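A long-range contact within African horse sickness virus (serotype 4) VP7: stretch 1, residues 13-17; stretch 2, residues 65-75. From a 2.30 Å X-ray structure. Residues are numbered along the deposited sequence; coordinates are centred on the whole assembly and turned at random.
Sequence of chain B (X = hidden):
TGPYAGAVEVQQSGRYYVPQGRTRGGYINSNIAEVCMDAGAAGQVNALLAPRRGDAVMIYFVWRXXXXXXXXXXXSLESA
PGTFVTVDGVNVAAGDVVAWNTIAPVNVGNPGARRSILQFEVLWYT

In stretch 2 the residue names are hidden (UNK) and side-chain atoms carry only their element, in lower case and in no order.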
# COMPACT_ATOMS: atom_id res chain seq x y z
N SER B 13 1.20 -1.52 -5.71
CA SER B 13 1.94 -0.29 -5.58
C SER B 13 3.42 -0.43 -5.88
O SER B 13 4.08 -1.30 -5.32
CB SER B 13 1.83 0.22 -4.15
OG SER B 13 2.86 1.15 -3.88
N GLY B 14 3.94 0.50 -6.66
CA GLY B 14 5.34 0.53 -6.98
C GLY B 14 5.83 -0.38 -8.05
O GLY B 14 7.03 -0.49 -8.22
N ARG B 15 4.95 -1.05 -8.77
CA ARG B 15 5.38 -1.92 -9.85
C ARG B 15 5.20 -1.22 -11.20
O ARG B 15 4.08 -0.94 -11.61
CB ARG B 15 4.61 -3.24 -9.81
CG ARG B 15 5.03 -4.21 -10.95
CD ARG B 15 4.57 -5.63 -10.68
NE ARG B 15 5.40 -6.25 -9.68
CZ ARG B 15 6.45 -7.01 -9.96
NH1 ARG B 15 6.78 -7.23 -11.23
NH2 ARG B 15 7.16 -7.56 -8.97
N TYR B 16 6.29 -0.96 -11.90
CA TYR B 16 6.16 -0.25 -13.15
C TYR B 16 5.31 -0.98 -14.19
O TYR B 16 5.51 -2.16 -14.47
CB TYR B 16 7.55 0.07 -13.67
CG TYR B 16 7.59 1.05 -14.81
CD1 TYR B 16 7.53 0.60 -16.12
CD2 TYR B 16 7.73 2.43 -14.59
CE1 TYR B 16 7.61 1.47 -17.19
CE2 TYR B 16 7.82 3.33 -15.67
CZ TYR B 16 7.76 2.82 -16.96
OH TYR B 16 7.90 3.62 -18.07
N TYR B 17 4.32 -0.27 -14.73
CA TYR B 17 3.44 -0.82 -15.73
C TYR B 17 2.91 0.27 -16.67
O TYR B 17 2.04 1.06 -16.31
CB TYR B 17 2.29 -1.53 -15.08
CG TYR B 17 1.36 -2.18 -16.07
CD1 TYR B 17 1.80 -3.19 -16.90
CD2 TYR B 17 0.02 -1.78 -16.18
CE1 TYR B 17 0.95 -3.81 -17.81
CE2 TYR B 17 -0.84 -2.39 -17.08
CZ TYR B 17 -0.37 -3.40 -17.90
OH TYR B 17 -1.19 -4.01 -18.83
N UNK B 65 7.65 11.37 -5.30
CA UNK B 65 8.25 10.33 -6.13
C UNK B 65 8.56 9.13 -5.26
O UNK B 65 8.59 9.26 -4.04
c UNK B 65 9.53 11.01 -6.62
c UNK B 65 8.61 12.46 -5.04
c UNK B 65 9.92 11.86 -5.47
N UNK B 66 8.72 7.96 -5.87
CA UNK B 66 9.06 6.80 -5.07
C UNK B 66 10.54 6.67 -5.16
O UNK B 66 11.08 6.52 -6.25
c UNK B 66 6.12 6.20 -5.08
c UNK B 66 8.45 5.50 -5.60
c UNK B 66 6.97 5.18 -5.75
c UNK B 66 6.68 3.78 -5.23
N UNK B 67 11.20 6.78 -4.03
CA UNK B 67 12.63 6.62 -4.00
C UNK B 67 13.02 5.21 -4.59
O UNK B 67 13.97 5.11 -5.36
c UNK B 67 13.11 6.83 -2.56
n UNK B 67 16.49 7.82 -1.89
n UNK B 67 18.22 6.40 -2.43
n UNK B 67 18.44 7.87 -0.66
c UNK B 67 15.59 7.30 -2.93
c UNK B 67 14.55 6.40 -2.28
c UNK B 67 17.73 7.37 -1.67
N UNK B 68 12.35 4.13 -4.18
CA UNK B 68 12.64 2.82 -4.79
C UNK B 68 11.31 2.15 -5.23
O UNK B 68 10.27 2.31 -4.57
c UNK B 68 12.22 0.10 -2.88
c UNK B 68 13.51 1.80 -3.93
c UNK B 68 12.79 1.43 -2.70
c UNK B 68 14.90 2.30 -3.53
N UNK B 69 11.34 1.47 -6.37
CA UNK B 69 10.19 0.76 -6.88
C UNK B 69 10.76 -0.38 -7.73
O UNK B 69 11.94 -0.62 -7.64
c UNK B 69 9.64 1.68 -10.12
c UNK B 69 10.82 3.40 -11.24
c UNK B 69 10.12 2.22 -11.28
c UNK B 69 9.85 2.30 -8.91
c UNK B 69 11.04 4.03 -10.06
c UNK B 69 10.55 3.48 -8.88
c UNK B 69 9.26 1.73 -7.64
N UNK B 70 9.98 -1.08 -8.55
CA UNK B 70 10.56 -2.16 -9.35
C UNK B 70 10.15 -2.18 -10.81
O UNK B 70 9.18 -1.54 -11.22
s UNK B 70 8.58 -4.02 -8.75
c UNK B 70 10.25 -3.52 -8.73
N UNK B 71 10.95 -2.85 -11.63
CA UNK B 71 10.62 -2.99 -13.04
C UNK B 71 9.69 -4.19 -13.18
O UNK B 71 9.36 -4.83 -12.21
c UNK B 71 12.72 -4.33 -13.79
c UNK B 71 11.89 -3.05 -13.94
o UNK B 71 12.28 -5.32 -13.17
o UNK B 71 13.84 -4.34 -14.34
N UNK B 72 9.25 -4.51 -14.40
CA UNK B 72 8.36 -5.64 -14.56
C UNK B 72 8.90 -6.99 -14.18
O UNK B 72 8.12 -7.92 -14.06
c UNK B 72 8.02 -5.57 -16.01
c UNK B 72 7.98 -4.11 -16.23
c UNK B 72 9.28 -3.72 -15.63
N UNK B 73 10.21 -7.08 -13.95
CA UNK B 73 10.88 -8.32 -13.57
C UNK B 73 11.13 -8.50 -12.08
O UNK B 73 11.66 -9.56 -11.67
o UNK B 73 11.04 -8.53 -17.63
c UNK B 73 12.17 -9.16 -15.62
n UNK B 73 12.38 -6.98 -16.65
c UNK B 73 12.22 -8.48 -14.27
c UNK B 73 11.82 -8.20 -16.72
N UNK B 74 10.89 -7.45 -11.28
CA UNK B 74 11.04 -7.53 -9.82
C UNK B 74 12.26 -6.87 -9.23
O UNK B 74 12.39 -6.78 -8.00
N UNK B 75 13.08 -6.32 -10.11
CA UNK B 75 14.33 -5.64 -9.78
C UNK B 75 14.15 -4.21 -9.29
O UNK B 75 13.36 -3.47 -9.87
c UNK B 75 15.18 -5.62 -11.01

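Position 65 carries three side-chain carbons that close a ring onto the backbone nitrogen, which makes it proline, P65. It lies beyond reach of stretch 1. At position 66 four carbons fork at the second, the pattern of leucine. The side chain of L66 points toward stretch 1, and its CD1 lies 3.9 Å from G14 CA, a close approach to a residue with no side chain. An ideal CB on G14 would stand 3.6 Å from L66 CD1, but the backbone angles of G14 call for glycine in any case, since a CB there would also be jammed against the preceding carbonyl oxygen.

Position 67 has three carbons, a nitrogen, and a carbon bearing two more nitrogens: arginine. R67 takes no part in the contact, and its guanidinium is hydrogen-bonded elsewhere in the structure. Position 68 has four carbons forked at the first, with one arm two carbons long, hence isoleucine; I68 is buried but does not touch stretch 1.

One carbon followed by a six-carbon ring, with no oxygen, identifies position 69 as phenylalanine. F69 points toward stretch 1: its CB comes within 3.2 Å of G14 O, and its CE2 lies 4.1 Å from Y16 CD2, an apolar contact between two buried aromatic residues.

Position 70 has a single carbon and then a sulfur, so it is cysteine. The small side chain of C70 points sideways, and its SG lies over one face of the R15 guanidinium, 3.8 Å from R15 NH2. Its backbone does the main work, described below.

At position 71 two carbons, the second carrying two oxygens, could be aspartate or asparagine by shape; the elements decide for aspartate. D71 points away from stretch 1 and opens a type I turn. Its carboxylate folds back over the turn, where OD1 accepts a hydrogen bond from the backbone N of position 73 at 2.8 Å and a weak one from the backbone N of position 75 at 3.3 Å.

Three carbons closing onto the backbone nitrogen make position 72 another proline. With phi at -63°, P72 suits the second place of the turn, and its CG packs 3.6 Å from Y16 O. Position 73 has three carbons, the third bearing one oxygen and one nitrogen: glutamine. The side chain of Q73 is exposed and points away. Position 74 has no side-chain atoms and is glycine; the positive phi of G74, 105°, would jam a CB against the preceding carbonyl oxygen. A single carbon makes position 75 alanine, and A75 O accepts a 3.0 Å hydrogen bond from D71 N, helping to close the turn.

The contact is held by a single beta bridge, R15 with C70. C70 N donates to G14 O, and Y16 N donates to C70 O, both at 3.0 Å and nearly straight. Around this backbone clasp, the R15 side chain reaches along the turn, bringing NH1 to 3.2 Å from P72 O, while F69 and Y16 add apolar packing.

Stretch 2, residues 65-75: PLRIFCDPQGA
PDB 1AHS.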